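Local atomic coordinates of manganese lipoxygenase (Gaeumannomyces graminis, PDB entry 5FX8), a protein that uses a manganese centre to oxygenate linoleic and alpha-linolenic acids to their 11S- and 13R-hydroperoxides. Residues L136-H141 with G153-C158; V487-V492 with V603-N608. All coordinates share one frame; numbering follows the deposited sequence.

Interaction 1: residues L136-H141 with G153-C158; sequences LLYNGH and GMLSNC. Unlike the reference sequence in segment 153-158: Cys158 (reference Tyr). With NAG (2-acetamido-2-deoxy-beta-D-glucopyranose), chain D.
Leu155 meets Tyr138 through the two methyls at the end of its side chain. CD1 of Leu155 lies 3.9 Å from CD2 and 4.1 Å from CB of Tyr138, so this methyl sits beside the root of the ring, and CD2 of Leu155 approaches the same ring atom CD2 of Tyr138 less closely. With CG anti to the carbonyl carbon (chi1 -71°), Leu155 stretches its branch toward 136-141. Asn139 adds a lighter touch, its OD1 standing 4.4 Å from CD1 of Leu155. The contact is small and largely apolar, about 98 Å² in all; through one leucine it closes the connection between helices 86-124 and 161-166 on itself. One face of the Tyr138 ring carries CB of Leu137 near its rim, while the hydroxyl is hydrogen-bonded to the backbone N of Leu493. Tight turns shape both pieces: type II from Tyr138 to His141, with Gly140 inside it, and type I from Leu155 to Cys158. The latter carries an N-acetylglucosamine linked to ND2 of Asn157, away from 136-141; O6 of the sugar and OG of Ser156 are hydrogen-bonded at 2.9 Å. ND2 of Asn157 also donates a hydrogen bond to the carbonyl O of Pro601. Leu137 and Tyr138 pack against helix 526-539, and Leu137 and His141 also touch helix 86-124.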
loop_
_atom_site.group_PDB
_atom_site.type_symbol
_atom_site.label_atom_id
_atom_site.label_comp_id
_atom_site.label_asym_id
_atom_site.label_seq_id
_atom_site.Cartn_x
_atom_site.Cartn_y
_atom_site.Cartn_z
ATOM N N LEU A 136 -9.536 -9.169 20.222
ATOM C CA LEU A 136 -8.353 -10.002 20.375
ATOM C C LEU A 136 -7.596 -10.134 19.071
ATOM O O LEU A 136 -6.393 -10.372 19.078
ATOM C CB LEU A 136 -8.746 -11.389 20.874
ATOM C CG LEU A 136 -9.559 -11.446 22.153
ATOM C CD1 LEU A 136 -10.212 -12.786 22.234
ATOM C CD2 LEU A 136 -8.649 -11.230 23.318
ATOM N N LEU A 137 -8.282 -9.981 17.957
ATOM C CA LEU A 137 -7.631 -9.977 16.668
ATOM C C LEU A 137 -6.597 -8.861 16.525
ATOM O O LEU A 137 -5.651 -9.004 15.749
ATOM C CB LEU A 137 -8.727 -9.855 15.640
ATOM C CG LEU A 137 -8.560 -10.279 14.214
ATOM C CD1 LEU A 137 -8.084 -11.675 14.164
ATOM C CD2 LEU A 137 -9.939 -10.145 13.629
ATOM N N TYR A 138 -6.727 -7.773 17.279
ATOM C CA TYR A 138 -5.950 -6.562 17.042
ATOM C C TYR A 138 -5.116 -6.116 18.231
ATOM O O TYR A 138 -4.021 -5.590 18.047
ATOM C CB TYR A 138 -6.896 -5.424 16.638
ATOM C CG TYR A 138 -7.627 -5.635 15.336
ATOM C CD1 TYR A 138 -6.949 -5.601 14.139
ATOM C CD2 TYR A 138 -8.980 -5.856 15.312
ATOM C CE1 TYR A 138 -7.586 -5.783 12.970
ATOM C CE2 TYR A 138 -9.632 -6.041 14.140
ATOM C CZ TYR A 138 -8.927 -6.000 12.970
ATOM O OH TYR A 138 -9.550 -6.177 11.776
ATOM N N ASN A 139 -5.599 -6.282 19.448
ATOM C CA ASN A 139 -4.905 -5.716 20.594
ATOM C C ASN A 139 -3.558 -6.376 20.774
ATOM O O ASN A 139 -3.482 -7.570 21.054
ATOM C CB ASN A 139 -5.743 -5.884 21.847
ATOM C CG ASN A 139 -6.992 -5.061 21.793
ATOM O OD1 ASN A 139 -7.092 -4.132 20.990
ATOM N ND2 ASN A 139 -7.960 -5.392 22.633
ATOM N N GLY A 140 -2.495 -5.598 20.627
ATOM C CA GLY A 140 -1.166 -6.093 20.884
ATOM C C GLY A 140 -0.525 -6.807 19.727
ATOM O O GLY A 140 0.602 -7.285 19.865
ATOM N N HIS A 141 -1.194 -6.896 18.592
ATOM C CA HIS A 141 -0.698 -7.667 17.478
ATOM C C HIS A 141 -0.433 -6.755 16.299
ATOM O O HIS A 141 -0.792 -5.574 16.297
ATOM C CB HIS A 141 -1.683 -8.767 17.082
ATOM C CG HIS A 141 -1.879 -9.808 18.137
ATOM N ND1 HIS A 141 -0.915 -10.740 18.450
ATOM C CD2 HIS A 141 -2.927 -10.065 18.951
ATOM C CE1 HIS A 141 -1.360 -11.521 19.413
ATOM N NE2 HIS A 141 -2.580 -11.135 19.734
ATOM N N GLY A 153 -10.427 4.179 17.716
ATOM C CA GLY A 153 -11.844 4.337 17.857
ATOM C C GLY A 153 -12.653 3.414 16.997
ATOM O O GLY A 153 -13.868 3.347 17.165
ATOM N N MET A 154 -12.021 2.698 16.078
ATOM C CA MET A 154 -12.779 1.817 15.209
ATOM C C MET A 154 -13.323 0.615 15.980
ATOM O O MET A 154 -14.387 0.093 15.634
ATOM C CB MET A 154 -11.894 1.393 14.029
ATOM C CG MET A 154 -12.603 0.671 12.889
ATOM S SD MET A 154 -13.791 1.719 12.031
ATOM C CE MET A 154 -12.698 2.863 11.256
ATOM N N LEU A 155 -12.645 0.191 17.049
ATOM C CA LEU A 155 -13.162 -0.910 17.853
ATOM C C LEU A 155 -14.041 -0.433 19.003
ATOM O O LEU A 155 -15.114 -1.001 19.239
ATOM C CB LEU A 155 -12.013 -1.751 18.389
ATOM C CG LEU A 155 -11.301 -2.593 17.338
ATOM C CD1 LEU A 155 -10.052 -3.159 17.925
ATOM C CD2 LEU A 155 -12.222 -3.704 16.891
ATOM N N SER A 156 -13.617 0.618 19.703
ATOM C CA SER A 156 -14.370 1.126 20.844
ATOM C C SER A 156 -15.763 1.570 20.452
ATOM O O SER A 156 -16.706 1.434 21.236
ATOM C CB SER A 156 -13.644 2.299 21.464
ATOM O OG SER A 156 -12.277 2.040 21.482
ATOM N N ASN A 157 -15.904 2.163 19.272
ATOM C CA ASN A 157 -17.123 2.863 18.903
ATOM C C ASN A 157 -17.788 2.203 17.713
ATOM O O ASN A 157 -18.482 2.860 16.944
ATOM C CB ASN A 157 -16.830 4.331 18.617
ATOM C CG ASN A 157 -16.019 4.977 19.708
ATOM O OD1 ASN A 157 -16.036 4.518 20.839
ATOM N ND2 ASN A 157 -15.299 6.050 19.374
ATOM N N CYS A 158 -17.599 0.890 17.569
ATOM C CA CYS A 158 -17.906 0.254 16.298
ATOM C C CYS A 158 -19.400 0.231 16.032
ATOM O O CYS A 158 -19.818 0.211 14.874
ATOM C CB CYS A 158 -17.294 -1.152 16.237
ATOM S SG CYS A 158 -18.101 -2.526 17.104
HETATM C C1 NAG D . -14.494 6.816 20.294
HETATM C C2 NAG D . -15.362 7.581 21.317
HETATM C C3 NAG D . -14.493 8.395 22.273
HETATM C C4 NAG D . -13.364 7.550 22.845
HETATM C C5 NAG D . -12.612 6.885 21.708
HETATM C C6 NAG D . -11.473 6.018 22.176
HETATM C C7 NAG D . -17.631 8.237 20.649
HETATM C C8 NAG D . -18.455 9.250 19.920
HETATM N N2 NAG D . -16.314 8.449 20.650
HETATM O O3 NAG D . -15.309 8.883 23.332
HETATM O O4 NAG D . -12.470 8.363 23.596
HETATM O O5 NAG D . -13.515 6.050 20.974
HETATM O O6 NAG D . -11.930 4.724 22.522
HETATM O O7 NAG D . -18.130 7.270 21.197
#

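Interaction 2: residues V487-V492 with V603-N608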
loop_
_atom_site.group_PDB
_atom_site.type_symbol
_atom_site.label_atom_id
_atom_site.label_comp_id
_atom_site.label_asym_id
_atom_site.label_seq_id
_atom_site.Cartn_x
_atom_site.Cartn_y
_atom_site.Cartn_z
ATOM N N VAL A 487 -6.635 -2.612 5.988
ATOM C CA VAL A 487 -6.279 -3.144 7.294
ATOM C C VAL A 487 -6.554 -2.139 8.415
ATOM O O VAL A 487 -6.916 -2.542 9.521
ATOM C CB VAL A 487 -4.812 -3.636 7.303
ATOM C CG1 VAL A 487 -3.842 -2.497 7.377
ATOM C CG2 VAL A 487 -4.563 -4.592 8.452
ATOM N N LYS A 488 -6.406 -0.832 8.171
ATOM C CA LYS A 488 -6.618 0.157 9.238
ATOM C C LYS A 488 -8.064 0.650 9.373
ATOM O O LYS A 488 -8.486 0.973 10.480
ATOM C CB LYS A 488 -5.699 1.364 9.032
ATOM C CG LYS A 488 -4.251 1.046 9.216
ATOM C CD LYS A 488 -3.379 2.264 9.042
ATOM C CE LYS A 488 -3.300 2.687 7.588
ATOM N NZ LYS A 488 -2.395 3.846 7.229
ATOM N N PHE A 489 -8.844 0.705 8.299
ATOM C CA PHE A 489 -10.180 1.289 8.332
ATOM C C PHE A 489 -11.242 0.436 7.631
ATOM O O PHE A 489 -12.206 0.032 8.263
ATOM C CB PHE A 489 -10.148 2.691 7.711
ATOM C CG PHE A 489 -8.939 3.522 8.111
ATOM C CD1 PHE A 489 -8.860 4.115 9.367
ATOM C CD2 PHE A 489 -7.882 3.718 7.224
ATOM C CE1 PHE A 489 -7.761 4.866 9.726
ATOM C CE2 PHE A 489 -6.794 4.459 7.579
ATOM C CZ PHE A 489 -6.735 5.042 8.840
ATOM N N SER A 490 -11.074 0.147 6.338
ATOM C CA SER A 490 -12.126 -0.411 5.484
ATOM C C SER A 490 -12.402 -1.878 5.751
ATOM O O SER A 490 -13.479 -2.372 5.401
ATOM C CB SER A 490 -11.739 -0.324 4.022
ATOM O OG SER A 490 -11.594 0.989 3.617
ATOM N N GLY A 491 -11.406 -2.615 6.229
ATOM C CA GLY A 491 -11.573 -4.018 6.471
ATOM C C GLY A 491 -11.257 -4.422 7.890
ATOM O O GLY A 491 -10.634 -5.447 8.118
ATOM N N VAL A 492 -11.687 -3.628 8.849
ATOM C CA VAL A 492 -11.488 -3.921 10.254
ATOM C C VAL A 492 -12.690 -4.707 10.737
ATOM O O VAL A 492 -13.829 -4.295 10.516
ATOM C CB VAL A 492 -11.290 -2.622 11.045
ATOM C CG1 VAL A 492 -11.189 -2.870 12.541
ATOM C CG2 VAL A 492 -10.064 -1.970 10.552
ATOM N N VAL A 603 -10.240 7.959 14.468
ATOM C CA VAL A 603 -9.142 8.747 13.934
ATOM C C VAL A 603 -8.741 8.177 12.589
ATOM O O VAL A 603 -8.378 7.006 12.488
ATOM C CB VAL A 603 -7.948 8.749 14.889
ATOM C CG1 VAL A 603 -6.845 9.483 14.267
ATOM C CG2 VAL A 603 -8.330 9.379 16.188
ATOM N N TRP A 604 -8.783 9.011 11.561
ATOM C CA TRP A 604 -8.540 8.611 10.188
ATOM C C TRP A 604 -7.276 9.311 9.705
ATOM O O TRP A 604 -7.133 10.524 9.888
ATOM C CB TRP A 604 -9.754 8.962 9.331
ATOM C CG TRP A 604 -9.643 8.584 7.908
ATOM C CD1 TRP A 604 -9.752 7.332 7.387
ATOM C CD2 TRP A 604 -9.406 9.459 6.811
ATOM N NE1 TRP A 604 -9.587 7.374 6.038
ATOM C CE2 TRP A 604 -9.368 8.669 5.656
ATOM C CE3 TRP A 604 -9.211 10.833 6.692
ATOM C CZ2 TRP A 604 -9.147 9.208 4.390
ATOM C CZ3 TRP A 604 -8.987 11.376 5.435
ATOM C CH2 TRP A 604 -8.964 10.566 4.303
ATOM N N THR A 605 -6.339 8.535 9.137
ATOM C CA THR A 605 -5.015 9.041 8.810
ATOM C C THR A 605 -4.516 8.531 7.476
ATOM O O THR A 605 -3.309 8.437 7.267
ATOM C CB THR A 605 -3.990 8.640 9.859
ATOM O OG1 THR A 605 -3.915 7.217 9.910
ATOM C CG2 THR A 605 -4.352 9.175 11.215
ATOM N N ALA A 606 -5.424 8.174 6.574
ATOM C CA ALA A 606 -5.063 7.427 5.382
ATOM C C ALA A 606 -4.299 8.262 4.389
ATOM O O ALA A 606 -3.737 7.716 3.434
ATOM C CB ALA A 606 -6.298 6.905 4.694
ATOM N N LEU A 607 -4.310 9.574 4.558
ATOM C CA LEU A 607 -3.672 10.463 3.621
ATOM C C LEU A 607 -2.421 11.077 4.192
ATOM O O LEU A 607 -1.917 12.047 3.628
ATOM C CB LEU A 607 -4.654 11.541 3.197
ATOM C CG LEU A 607 -5.537 11.142 2.043
ATOM C CD1 LEU A 607 -6.529 12.213 1.888
ATOM C CD2 LEU A 607 -4.664 10.998 0.815
ATOM N N ASN A 608 -1.923 10.550 5.308
ATOM C CA ASN A 608 -0.667 10.958 5.919
ATOM C C ASN A 608 0.467 10.769 4.926
ATOM O O ASN A 608 0.789 9.629 4.577
ATOM C CB ASN A 608 -0.399 10.152 7.191
ATOM C CG ASN A 608 0.788 10.681 7.999
ATOM O OD1 ASN A 608 1.669 11.354 7.477
ATOM N ND2 ASN A 608 0.794 10.387 9.281
#
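Phe489, with CG anti to its carbonyl carbon (chi1 -42°), sends its ring toward 603-608, where Trp604, with CG opposite the backbone N (chi1 -179°), brings the five-membered part of its indole to meet it. The two form an edge-to-face pair with centroids 4.7 Å apart and planes at 54°, a tilted version of the T shape. CD1 of Trp604 stands 3.7 Å above the Phe489 ring plane, over its centre. CB of Lys488 lies over the opposite face, so the phenyl is sandwiched between its own neighbour in sequence and the indole. The far rim of the phenyl follows the backbone of the other segment: CE1 of Phe489 lies 3.5 Å from the carbonyl O of Val603, which is near the ring plane, and CZ of Phe489 lies 3.5 Å from N of Thr605. OG1 of Thr605 also reaches CZ of Phe489, in the plane of the ring, at 3.7 Å. Farther round, CE2 of Phe489 rests 3.8 Å from CB of Ala606. The ring thus meets both apolar side chains and peptide atoms. Two nearby polar groups have partners outside the segments: the Val603 carbonyl accepts a bond from OG of Ser151, and NZ of Lys488 makes a salt bridge with Glu148. The contact joins the end of helix 485-490 to the loop after helix 566-587. Trp604 also packs on helix 396-420 and Thr605 on helix 566-587, while Leu607 reaches helices 396-420 and 460-481; the last of these carries the manganese ligand His478.

Interaction 1 is a small, partly buried contact, its centre about 23 Å from the centre of the chain, between two pieces of one connection; interaction 2 is buried, its centre about 11 Å from the chain centre, and joins parts more than a hundred residues apart in sequence. Aliphatic methyls against a tyrosine carry the first, an aromatic pair and ring-to-backbone contacts the second. Interaction 1 bears the glycan on Asn157, while in interaction 2 the side chain of Val603 is about 7 Å from a bound N-acetylglucosamine and that of Ala606 about 13 Å from the manganese ion. Segment 487-492 connects them: CG1 of Val492 lies 3.8 Å from CG of Met154, and the Tyr138 hydroxyl also packs against Val492.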